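Local structure of AHL synthase (Burkholderia glumae, 3P2H) at residues Glu43-Asp48 and Leu100-Ala105; Ala163-Ser166 and Met171-Ala174; Arg49-Tyr54 and Thr73-Leu78. The protein probably makes N-acyl-L-homoserine lactone quorum-sensing signals from S-adenosyl-L-methionine and an acyl group carried on acyl carrier protein. The protein carries 3 engineered substitutions. All coordinates share one frame; numbering follows the deposited sequence.

Contact 1: residues Glu43-Asp48 and Leu100-Ala105. With NOO (N-(3-oxocyclohex-1-en-1-yl)octanamide), chain C; MTA (5'-deoxy-5'-methylthioadenosine), chain B.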
loop_
_atom_site.group_PDB
_atom_site.type_symbol
_atom_site.label_atom_id
_atom_site.label_comp_id
_atom_site.label_asym_id
_atom_site.label_seq_id
_atom_site.Cartn_x
_atom_site.Cartn_y
_atom_site.Cartn_z
ATOM N N GLU A 43 7.005 2.454 -13.622
ATOM C CA GLU A 43 5.572 2.301 -13.426
ATOM C C GLU A 43 5.145 3.366 -12.427
ATOM O O GLU A 43 5.507 3.300 -11.260
ATOM C CB GLU A 43 5.235 0.907 -12.879
ATOM C CG GLU A 43 3.739 0.624 -12.719
ATOM C CD GLU A 43 3.091 1.394 -11.567
ATOM O OE1 GLU A 43 3.362 1.069 -10.394
ATOM O OE2 GLU A 43 2.309 2.329 -11.837
ATOM N N ARG A 44 4.409 4.366 -12.903
ATOM C CA ARG A 44 3.908 5.425 -12.031
ATOM C C ARG A 44 2.613 5.984 -12.608
ATOM O O ARG A 44 2.378 5.902 -13.815
ATOM C CB ARG A 44 4.939 6.549 -11.877
ATOM C CG ARG A 44 5.031 7.515 -13.047
ATOM C CD ARG A 44 5.786 8.782 -12.641
ATOM N NE ARG A 44 7.130 8.479 -12.158
ATOM C CZ ARG A 44 8.065 9.390 -11.897
ATOM N NH1 ARG A 44 7.812 10.685 -12.068
ATOM N NH2 ARG A 44 9.266 9.004 -11.472
ATOM N N ASP A 45 1.765 6.526 -11.740
ATOM C CA ASP A 45 0.497 7.109 -12.168
ATOM C C ASP A 45 0.310 8.509 -11.576
ATOM O O ASP A 45 1.250 9.092 -11.040
ATOM C CB ASP A 45 -0.680 6.210 -11.764
ATOM C CG ASP A 45 -0.777 6.006 -10.264
ATOM O OD1 ASP A 45 -0.188 6.801 -9.508
ATOM O OD2 ASP A 45 -1.467 5.055 -9.845
ATOM N N GLN A 46 -0.906 9.039 -11.668
ATOM C CA GLN A 46 -1.198 10.378 -11.161
ATOM C C GLN A 46 -1.150 10.491 -9.640
ATOM O O GLN A 46 -1.195 11.596 -9.097
ATOM C CB GLN A 46 -2.574 10.846 -11.641
ATOM C CG GLN A 46 -3.752 10.103 -11.012
ATOM C CD GLN A 46 -4.250 8.959 -11.871
ATOM O OE1 GLN A 46 -3.486 8.077 -12.250
ATOM N NE2 GLN A 46 -5.548 8.967 -12.181
ATOM N N TYR A 47 -1.057 9.359 -8.953
ATOM C CA TYR A 47 -1.020 9.375 -7.497
ATOM C C TYR A 47 0.386 9.422 -6.909
ATOM O O TYR A 47 0.561 9.428 -5.691
ATOM C CB TYR A 47 -1.814 8.189 -6.965
ATOM C CG TYR A 47 -3.240 8.269 -7.444
ATOM C CD1 TYR A 47 -4.080 9.280 -6.987
ATOM C CD2 TYR A 47 -3.713 7.417 -8.435
ATOM C CE1 TYR A 47 -5.356 9.449 -7.516
ATOM C CE2 TYR A 47 -4.983 7.576 -8.970
ATOM C CZ TYR A 47 -5.797 8.601 -8.509
ATOM O OH TYR A 47 -7.030 8.813 -9.073
ATOM N N ASP A 48 1.384 9.466 -7.786
ATOM C CA ASP A 48 2.770 9.562 -7.354
ATOM C C ASP A 48 3.105 11.050 -7.410
ATOM O O ASP A 48 3.418 11.582 -8.469
ATOM C CB ASP A 48 3.665 8.753 -8.291
ATOM C CG ASP A 48 3.450 7.262 -8.140
ATOM O OD1 ASP A 48 3.634 6.759 -7.015
ATOM O OD2 ASP A 48 3.092 6.599 -9.133
ATOM N N LEU A 100 -3.793 2.861 1.290
ATOM C CA LEU A 100 -2.613 2.045 1.052
ATOM C C LEU A 100 -2.758 1.465 -0.349
ATOM O O LEU A 100 -3.761 0.827 -0.650
ATOM C CB LEU A 100 -2.536 0.912 2.080
ATOM C CG LEU A 100 -1.366 -0.067 1.935
ATOM C CD1 LEU A 100 -0.049 0.683 2.056
ATOM C CD2 LEU A 100 -1.465 -1.154 3.003
ATOM N N SER A 101 -1.775 1.712 -1.211
ATOM C CA SER A 101 -1.812 1.188 -2.574
ATOM C C SER A 101 -0.427 0.708 -3.010
ATOM O O SER A 101 0.537 0.835 -2.263
ATOM C CB SER A 101 -2.322 2.254 -3.550
ATOM O OG SER A 101 -1.518 3.416 -3.504
ATOM N N ARG A 102 -0.341 0.163 -4.221
ATOM C CA ARG A 102 0.914 -0.347 -4.756
ATOM C C ARG A 102 1.692 -1.062 -3.654
ATOM O O ARG A 102 2.845 -0.738 -3.368
ATOM C CB ARG A 102 1.750 0.798 -5.344
ATOM C CG ARG A 102 1.151 1.447 -6.595
ATOM C CD ARG A 102 0.998 0.447 -7.744
ATOM N NE ARG A 102 0.765 1.103 -9.031
ATOM C CZ ARG A 102 -0.368 1.706 -9.389
ATOM N NH1 ARG A 102 -0.466 2.276 -10.583
ATOM N NH2 ARG A 102 -1.409 1.734 -8.561
ATOM N N PHE A 103 1.038 -2.036 -3.035
ATOM C CA PHE A 103 1.630 -2.806 -1.953
ATOM C C PHE A 103 2.103 -4.152 -2.487
ATOM O O PHE A 103 1.321 -4.911 -3.051
ATOM C CB PHE A 103 0.597 -3.027 -0.845
ATOM C CG PHE A 103 1.142 -3.718 0.370
ATOM C CD1 PHE A 103 1.866 -3.014 1.321
ATOM C CD2 PHE A 103 0.921 -5.081 0.569
ATOM C CE1 PHE A 103 2.360 -3.650 2.454
ATOM C CE2 PHE A 103 1.415 -5.729 1.704
ATOM C CZ PHE A 103 2.134 -5.010 2.648
ATOM N N ALA A 104 3.384 -4.444 -2.299
ATOM C CA ALA A 104 3.952 -5.699 -2.772
ATOM C C ALA A 104 5.192 -6.091 -1.975
ATOM O O ALA A 104 5.894 -5.234 -1.429
ATOM C CB ALA A 104 4.308 -5.575 -4.248
ATOM N N ALA A 105 5.456 -7.392 -1.924
ATOM C CA ALA A 105 6.615 -7.924 -1.221
ATOM C C ALA A 105 7.190 -9.091 -2.024
ATOM O O ALA A 105 6.451 -9.967 -2.475
ATOM C CB ALA A 105 6.217 -8.387 0.165
HETATM C C1 NOO C . -0.140 -8.476 -4.419
HETATM O O1 NOO C . -0.448 -9.630 -4.141
HETATM C C2 NOO C . -0.885 -7.273 -3.852
HETATM C C3 NOO C . -1.001 -6.068 -4.556
HETATM C C4 NOO C . -0.160 -5.913 -5.840
HETATM C C5 NOO C . 1.198 -6.721 -5.843
HETATM C C6 NOO C . 1.034 -8.211 -5.412
HETATM N N7 NOO C . -1.859 -4.949 -4.181
HETATM C C8 NOO C . -1.701 -3.539 -4.120
HETATM O O8 NOO C . -1.283 -2.843 -5.040
HETATM C C9 NOO C . -2.075 -2.784 -2.824
HETATM C C10 NOO C . -2.882 -3.500 -1.710
HETATM C C11 NOO C . -3.720 -2.455 -0.923
HETATM C C12 NOO C . -3.767 -2.749 0.587
HETATM C C13 NOO C . -4.710 -1.764 1.314
HETATM C C14 NOO C . -5.382 -2.420 2.534
HETATM C C15 NOO C . -6.129 -1.391 3.389
HETATM C CS MTA B . -5.538 -2.050 -7.879
HETATM S "S5'" MTA B . -6.569 -3.268 -8.750
HETATM C "C5'" MTA B . -5.573 -3.562 -10.243
HETATM C "C4'" MTA B . -6.060 -2.736 -11.436
HETATM O "O4'" MTA B . -5.918 -1.330 -11.087
HETATM C "C2'" MTA B . -4.466 -1.652 -12.892
HETATM O "O2'" MTA B . -4.085 -1.402 -14.248
HETATM C "C3'" MTA B . -5.165 -3.035 -12.646
HETATM O "O3'" MTA B . -5.990 -3.359 -13.772
HETATM C "C1'" MTA B . -5.487 -0.662 -12.302
HETATM N N9 MTA B . -4.873 0.631 -11.933
HETATM C C8 MTA B . -3.860 0.845 -11.029
HETATM N N7 MTA B . -3.565 2.107 -10.946
HETATM C C5 MTA B . -4.372 2.799 -11.792
HETATM C C6 MTA B . -4.530 4.182 -12.141
HETATM N N6 MTA B . -3.730 5.142 -11.548
HETATM N N1 MTA B . -5.482 4.530 -13.068
HETATM C C2 MTA B . -6.283 3.600 -13.666
HETATM N N3 MTA B . -6.140 2.281 -13.341
HETATM C C4 MTA B . -5.229 1.845 -12.440
#

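Contact 2: residues Ala163-Ser166 and Met171-Ala174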
loop_
_atom_site.group_PDB
_atom_site.type_symbol
_atom_site.label_atom_id
_atom_site.label_comp_id
_atom_site.label_asym_id
_atom_site.label_seq_id
_atom_site.Cartn_x
_atom_site.Cartn_y
_atom_site.Cartn_z
ATOM N N ALA A 163 -18.039 -5.399 -1.590
ATOM C CA ALA A 163 -18.121 -6.796 -1.996
ATOM C C ALA A 163 -16.980 -7.108 -2.955
ATOM O O ALA A 163 -16.561 -6.247 -3.721
ATOM C CB ALA A 163 -19.474 -7.072 -2.676
ATOM N N PRO A 164 -16.458 -8.343 -2.918
ATOM C CA PRO A 164 -15.360 -8.726 -3.808
ATOM C C PRO A 164 -15.779 -8.778 -5.274
ATOM O O PRO A 164 -16.927 -9.066 -5.598
ATOM C CB PRO A 164 -14.934 -10.089 -3.266
ATOM C CG PRO A 164 -16.194 -10.632 -2.691
ATOM C CD PRO A 164 -16.784 -9.438 -1.990
ATOM N N VAL A 165 -14.830 -8.486 -6.152
ATOM C CA VAL A 165 -15.079 -8.477 -7.585
ATOM C C VAL A 165 -13.801 -8.919 -8.284
ATOM O O VAL A 165 -12.700 -8.709 -7.774
ATOM C CB VAL A 165 -15.457 -7.056 -8.057
ATOM C CG1 VAL A 165 -14.296 -6.114 -7.815
ATOM C CG2 VAL A 165 -15.846 -7.068 -9.516
ATOM N N SER A 166 -13.949 -9.553 -9.439
ATOM C CA SER A 166 -12.794 -10.007 -10.196
ATOM C C SER A 166 -12.571 -9.014 -11.333
ATOM O O SER A 166 -13.414 -8.874 -12.221
ATOM C CB SER A 166 -13.047 -11.414 -10.742
ATOM O OG SER A 166 -11.916 -11.918 -11.437
ATOM N N MET A 171 -9.275 -11.480 -8.561
ATOM C CA MET A 171 -10.212 -11.238 -7.468
ATOM C C MET A 171 -9.642 -10.229 -6.481
ATOM O O MET A 171 -8.564 -10.439 -5.924
ATOM C CB MET A 171 -10.528 -12.543 -6.735
ATOM C CG MET A 171 -11.665 -12.432 -5.716
ATOM S SD MET A 171 -13.310 -12.168 -6.464
ATOM C CE MET A 171 -13.460 -13.668 -7.414
ATOM N N VAL A 172 -10.369 -9.134 -6.274
ATOM C CA VAL A 172 -9.949 -8.083 -5.354
ATOM C C VAL A 172 -11.135 -7.582 -4.540
ATOM O O VAL A 172 -12.291 -7.911 -4.827
ATOM C CB VAL A 172 -9.342 -6.875 -6.106
ATOM C CG1 VAL A 172 -8.241 -7.337 -7.048
ATOM C CG2 VAL A 172 -10.434 -6.144 -6.874
ATOM N N VAL A 173 -10.844 -6.780 -3.525
ATOM C CA VAL A 173 -11.887 -6.237 -2.680
ATOM C C VAL A 173 -11.398 -4.983 -1.978
ATOM O O VAL A 173 -10.218 -4.867 -1.656
ATOM C CB VAL A 173 -12.330 -7.278 -1.618
ATOM C CG1 VAL A 173 -11.199 -7.529 -0.624
ATOM C CG2 VAL A 173 -13.578 -6.798 -0.918
ATOM N N ALA A 174 -12.298 -4.028 -1.767
ATOM C CA ALA A 174 -11.932 -2.806 -1.066
ATOM C C ALA A 174 -11.759 -3.275 0.374
ATOM O O ALA A 174 -12.650 -3.918 0.930
ATOM C CB ALA A 174 -13.044 -1.782 -1.173
HETATM O O HOH W 1 -14.995 -4.087 -2.950
#

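Contact 3: residues Arg49-Tyr54 and Thr73-Leu78. With MTA (5'-deoxy-5'-methylthioadenosine), chain B.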
loop_
_atom_site.group_PDB
_atom_site.type_symbol
_atom_site.label_atom_id
_atom_site.label_comp_id
_atom_site.label_asym_id
_atom_site.label_seq_id
_atom_site.Cartn_x
_atom_site.Cartn_y
_atom_site.Cartn_z
ATOM N N ARG A 49 3.014 11.713 -6.260
ATOM C CA ARG A 49 3.248 13.152 -6.158
ATOM C C ARG A 49 4.322 13.476 -5.126
ATOM O O ARG A 49 4.787 12.596 -4.405
ATOM C CB ARG A 49 1.949 13.857 -5.755
ATOM C CG ARG A 49 0.711 13.379 -6.503
ATOM C CD ARG A 49 -0.556 14.107 -6.039
ATOM N NE ARG A 49 -0.789 13.968 -4.600
ATOM C CZ ARG A 49 -1.827 13.338 -4.055
ATOM N NH1 ARG A 49 -2.753 12.776 -4.825
ATOM N NH2 ARG A 49 -1.941 13.274 -2.733
ATOM N N ASP A 50 4.700 14.746 -5.041
ATOM C CA ASP A 50 5.718 15.152 -4.085
ATOM C C ASP A 50 5.301 14.805 -2.662
ATOM O O ASP A 50 6.149 14.483 -1.829
ATOM C CB ASP A 50 5.980 16.659 -4.154
ATOM C CG ASP A 50 6.667 17.086 -5.439
ATOM O OD1 ASP A 50 7.210 16.225 -6.168
ATOM O OD2 ASP A 50 6.675 18.305 -5.712
ATOM N N ASP A 51 3.998 14.870 -2.389
ATOM C CA ASP A 51 3.486 14.595 -1.047
ATOM C C ASP A 51 3.201 13.120 -0.749
ATOM O O ASP A 51 2.875 12.762 0.383
ATOM C CB ASP A 51 2.227 15.438 -0.788
ATOM C CG ASP A 51 1.041 15.000 -1.622
ATOM O OD1 ASP A 51 0.082 14.453 -1.038
ATOM O OD2 ASP A 51 1.063 15.195 -2.857
ATOM N N THR A 52 3.339 12.267 -1.760
ATOM C CA THR A 52 3.089 10.841 -1.584
ATOM C C THR A 52 4.104 10.245 -0.618
ATOM O O THR A 52 5.269 10.629 -0.626
ATOM C CB THR A 52 3.184 10.092 -2.928
ATOM O OG1 THR A 52 2.246 10.656 -3.852
ATOM C CG2 THR A 52 2.873 8.617 -2.742
ATOM N N VAL A 53 3.654 9.320 0.224
ATOM C CA VAL A 53 4.542 8.666 1.183
ATOM C C VAL A 53 4.848 7.271 0.655
ATOM O O VAL A 53 3.952 6.586 0.161
ATOM C CB VAL A 53 3.882 8.558 2.583
ATOM C CG1 VAL A 53 4.776 7.773 3.534
ATOM C CG2 VAL A 53 3.630 9.954 3.135
ATOM N N TYR A 54 6.110 6.859 0.743
ATOM C CA TYR A 54 6.511 5.542 0.248
ATOM C C TYR A 54 7.263 4.692 1.262
ATOM O O TYR A 54 8.027 5.195 2.088
ATOM C CB TYR A 54 7.409 5.675 -0.983
ATOM C CG TYR A 54 6.776 6.346 -2.173
ATOM C CD1 TYR A 54 5.865 5.669 -2.983
ATOM C CD2 TYR A 54 7.094 7.664 -2.492
ATOM C CE1 TYR A 54 5.286 6.290 -4.086
ATOM C CE2 TYR A 54 6.525 8.296 -3.589
ATOM C CZ TYR A 54 5.624 7.609 -4.381
ATOM O OH TYR A 54 5.070 8.244 -5.465
ATOM N N THR A 73 -6.601 10.536 2.595
ATOM C CA THR A 73 -7.862 10.572 1.863
ATOM C C THR A 73 -8.403 11.987 1.665
ATOM O O THR A 73 -9.345 12.191 0.896
ATOM C CB THR A 73 -8.940 9.722 2.546
ATOM O OG1 THR A 73 -9.064 10.112 3.917
ATOM C CG2 THR A 73 -8.588 8.240 2.446
ATOM N N THR A 74 -7.813 12.963 2.351
ATOM C CA THR A 74 -8.254 14.343 2.206
ATOM C C THR A 74 -7.755 14.904 0.873
ATOM O O THR A 74 -8.083 16.028 0.496
ATOM C CB THR A 74 -7.736 15.222 3.345
ATOM O OG1 THR A 74 -6.313 15.130 3.406
ATOM C CG2 THR A 74 -8.333 14.782 4.672
ATOM N N ARG A 75 -6.945 14.117 0.173
ATOM C CA ARG A 75 -6.432 14.521 -1.131
ATOM C C ARG A 75 -6.807 13.427 -2.119
ATOM O O ARG A 75 -7.204 12.336 -1.716
ATOM C CB ARG A 75 -4.913 14.715 -1.088
ATOM C CG ARG A 75 -4.485 15.929 -0.273
ATOM C CD ARG A 75 -3.009 16.258 -0.464
ATOM N NE ARG A 75 -2.592 17.310 0.457
ATOM C CZ ARG A 75 -1.370 17.832 0.512
ATOM N NH1 ARG A 75 -0.418 17.405 -0.308
ATOM N NH2 ARG A 75 -1.104 18.786 1.396
ATOM N N PRO A 76 -6.695 13.703 -3.425
ATOM C CA PRO A 76 -7.046 12.706 -4.440
ATOM C C PRO A 76 -6.377 11.349 -4.240
ATOM O O PRO A 76 -5.186 11.285 -3.944
ATOM C CB PRO A 76 -6.605 13.373 -5.739
ATOM C CG PRO A 76 -6.818 14.835 -5.449
ATOM C CD PRO A 76 -6.255 14.962 -4.056
ATOM N N TYR A 77 -7.152 10.275 -4.381
ATOM C CA TYR A 77 -6.609 8.922 -4.263
ATOM C C TYR A 77 -7.264 7.901 -5.213
ATOM O O TYR A 77 -8.355 8.124 -5.735
ATOM C CB TYR A 77 -6.620 8.434 -2.808
ATOM C CG TYR A 77 -7.958 8.283 -2.113
ATOM C CD1 TYR A 77 -8.648 9.391 -1.607
ATOM C CD2 TYR A 77 -8.482 7.017 -1.865
ATOM C CE1 TYR A 77 -9.826 9.227 -0.854
ATOM C CE2 TYR A 77 -9.648 6.844 -1.124
ATOM C CZ TYR A 77 -10.312 7.947 -0.616
ATOM O OH TYR A 77 -11.434 7.749 0.161
ATOM N N LEU A 78 -6.567 6.792 -5.438
ATOM C CA LEU A 78 -6.986 5.745 -6.373
ATOM C C LEU A 78 -8.391 5.151 -6.235
ATOM O O LEU A 78 -9.172 5.174 -7.183
ATOM C CB LEU A 78 -5.935 4.623 -6.358
ATOM C CG LEU A 78 -6.005 3.526 -7.426
ATOM C CD1 LEU A 78 -6.127 4.153 -8.804
ATOM C CD2 LEU A 78 -4.756 2.656 -7.343
HETATM C CS MTA B . -5.538 -2.050 -7.879
HETATM S "S5'" MTA B . -6.569 -3.268 -8.750
HETATM C "C5'" MTA B . -5.573 -3.562 -10.243
HETATM C "C4'" MTA B . -6.060 -2.736 -11.436
HETATM O "O4'" MTA B . -5.918 -1.330 -11.087
HETATM C "C2'" MTA B . -4.466 -1.652 -12.892
HETATM O "O2'" MTA B . -4.085 -1.402 -14.248
HETATM C "C3'" MTA B . -5.165 -3.035 -12.646
HETATM O "O3'" MTA B . -5.990 -3.359 -13.772
HETATM C "C1'" MTA B . -5.487 -0.662 -12.302
HETATM N N9 MTA B . -4.873 0.631 -11.933
HETATM C C8 MTA B . -3.860 0.845 -11.029
HETATM N N7 MTA B . -3.565 2.107 -10.946
HETATM C C5 MTA B . -4.372 2.799 -11.792
HETATM C C6 MTA B . -4.530 4.182 -12.141
HETATM N N6 MTA B . -3.730 5.142 -11.548
HETATM N N1 MTA B . -5.482 4.530 -13.068
HETATM C C2 MTA B . -6.283 3.600 -13.666
HETATM N N3 MTA B . -6.140 2.281 -13.341
HETATM C C4 MTA B . -5.229 1.845 -12.440
HETATM O O HOH W 2 -4.010 11.685 -1.462
#

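Contact 1: residues Glu43-Asp48 and Leu100-Ala105
Glu-43 and Asp-45 both reach across to the guanidinium of Arg-102, and this salt-bridge network makes up nearly all of the contact. Arg-102 takes Glu-43 side-on with two nitrogens: NE gives a bond to OE1 of 2.9 Å and NH1 one to OE2 of 3.0 Å. Both oxygens lie close to the guanidinium plane, yet the carboxylate is turned 36° from it, and the nitrogens approach from above the carboxylate plane. The Glu-43 chain leaves with CG anti to its backbone N (chi1 -177°) and bends at chi2, which brings both oxygens to Arg-102. Asp-45 adds a second salt bridge, OD2 to Arg-102 NH1 at 3.0 Å, with its carboxylate steeply inclined to the guanidinium.

Hydrogen bonds to the bound 5'-deoxy-5'-methylthioadenosine extend the network. Its N6 donates to Asp-45 OD2 over 2.8 Å and to Gln-46 OE1 over 3.0 Å, while NH1 and NH2 of Arg-102 make weak bonds to N7. Within the loop, Tyr-47 N bonds to Asp-45 OD1, closing an Asx turn that holds the carboxylate in place.

Strand 97-105 turns a corner at Arg-102, whose side chain enters the methylthioadenosine pocket while its neighbours line that of the inhibitor N-(3-oxocyclohex-1-en-1-yl)octanamide: Phe-103 N makes a weak bond to its amide O8, and Leu-100 CB touches its acyl chain at C13.

Arg-23 also pairs with Glu-43 and Arg-69 with Asp-45, so charges of both signs are interleaved. The grip of the two acids fixes the rotation of Arg-102, leaving acceptors facing the adenine amino group and donors facing N7, as suits adenine.

Contact 2: residues Ala163-Ser166 and Met171-Ala174
Val-165 O receives the shortest bond of the contact, 2.8 Å from Val-172 N, and the N-H points at it almost straight (174°). The partner bond from Val-165 N to Val-172 O, 2.9 Å, makes these two valines an antiparallel hydrogen-bonded pair. Each carbonyl also takes a CA-H...O contact, Val-172 O from Pro-164 CA and Val-165 O from Met-171 CA.

The two valine side chains lie side by side and point the same way, meeting through Val-165 CG1 and Val-172 CG2 at 4.0 Å. Branching at CB suits valine to an extended strand. Val-172 is buried against Val-142 and Phe-144 of strand 138-144, and its side chain comes within about 5 Å of the bound methylthioadenosine.

Ser-166 and Met-171, the neighbouring non-hydrogen-bonded pair, face the other way. Met-171 bends at chi2 (69°) and again at chi3, folding its thioether back over the partner strand: SD lies 4.1 Å from Pro-164 CB, while CE rests against Ser-166 CB. The unbranched, flexible methionine can bend back so that sulfur and methyl both touch that strand. Proline, lacking an N-H, is tolerated just before the first bonded pair; Pro-164 also packs on Val-173, CB to CB at 4.2 Å. Beyond it, a water bridges Ala-163 O and Ala-174 N.

Short connection, antiparallel register and paired bonds are those of a beta hairpin, with strand 165-167 laid along strand 170-178 of the mixed sheet.

Contact 3: residues Arg49-Tyr54 and Thr73-Leu78
Arg-49 reaches across to Arg-75 and Pro-76 through the tip of its side chain. Its backbone N donates to Thr-52 OG1; from CB the chain runs through CG and CD and bends at chi3 (-57°), bringing the guanidinium between Asp-51 and the opposite loop. Arg-49 NE donates to Asp-51 OD2 at 2.8 Å. Arg-49 NH2 bonds to Asp-51 OD1 at 2.9 Å, so the carboxylate is gripped side-on, through the syn lone pairs of both oxygens and nearly in the guanidinium plane. The negative charge of Asp-51 probably eases the approach of Arg-75, whose head is also positive. Arg-49 NH1 spans the contact to Pro-76 O, 3.0 Å away, by a straight bond (169°) that also lies in this plane. A water accepts from Arg-49 NH2 and donates to the same Pro-76 O.

Arginine suits the place because its flat, multiply donating head can serve a carboxylate and a carbonyl together. Its own loop is a type I turn from Arg-49 to Thr-52 leading into strand 53-58; the partner loop joins strand 64-72 to helix 78-81, where Tyr-77 is the N-cap residue and Leu-78 packs CD1 on the adenine of methylthioadenosine, 3.7 Å from C6.

NH2 of Arg-49 also lies 3.7 Å from Arg-75 CB. Arg-75 extends past it and sets NH1 3.1 Å from Asp-51 OD1, a salt bridge with the two planes 50° apart.

How the contacts relate
Contact 1 is buried near the middle of the chain, contact 3 lies at the surface and contact 2 is partly buried at the edge of the same sheet. Contacts 1 and 3 both rely on arginine-carboxylate networks, but in contact 1 the charges are enclosed and turned to the ligand, whereas in contact 3 they join two outer loops with a water. These two touch: Tyr-47 packs on Tyr-77 and Leu-78, and Asp-48 OD1 probably bonds to Tyr-54 OH. Both meet the methylthioadenosine. Contact 2, about 18 Å from contact 1 between centres, instead depends on backbone pairing and apolar packing, as befits a hairpin.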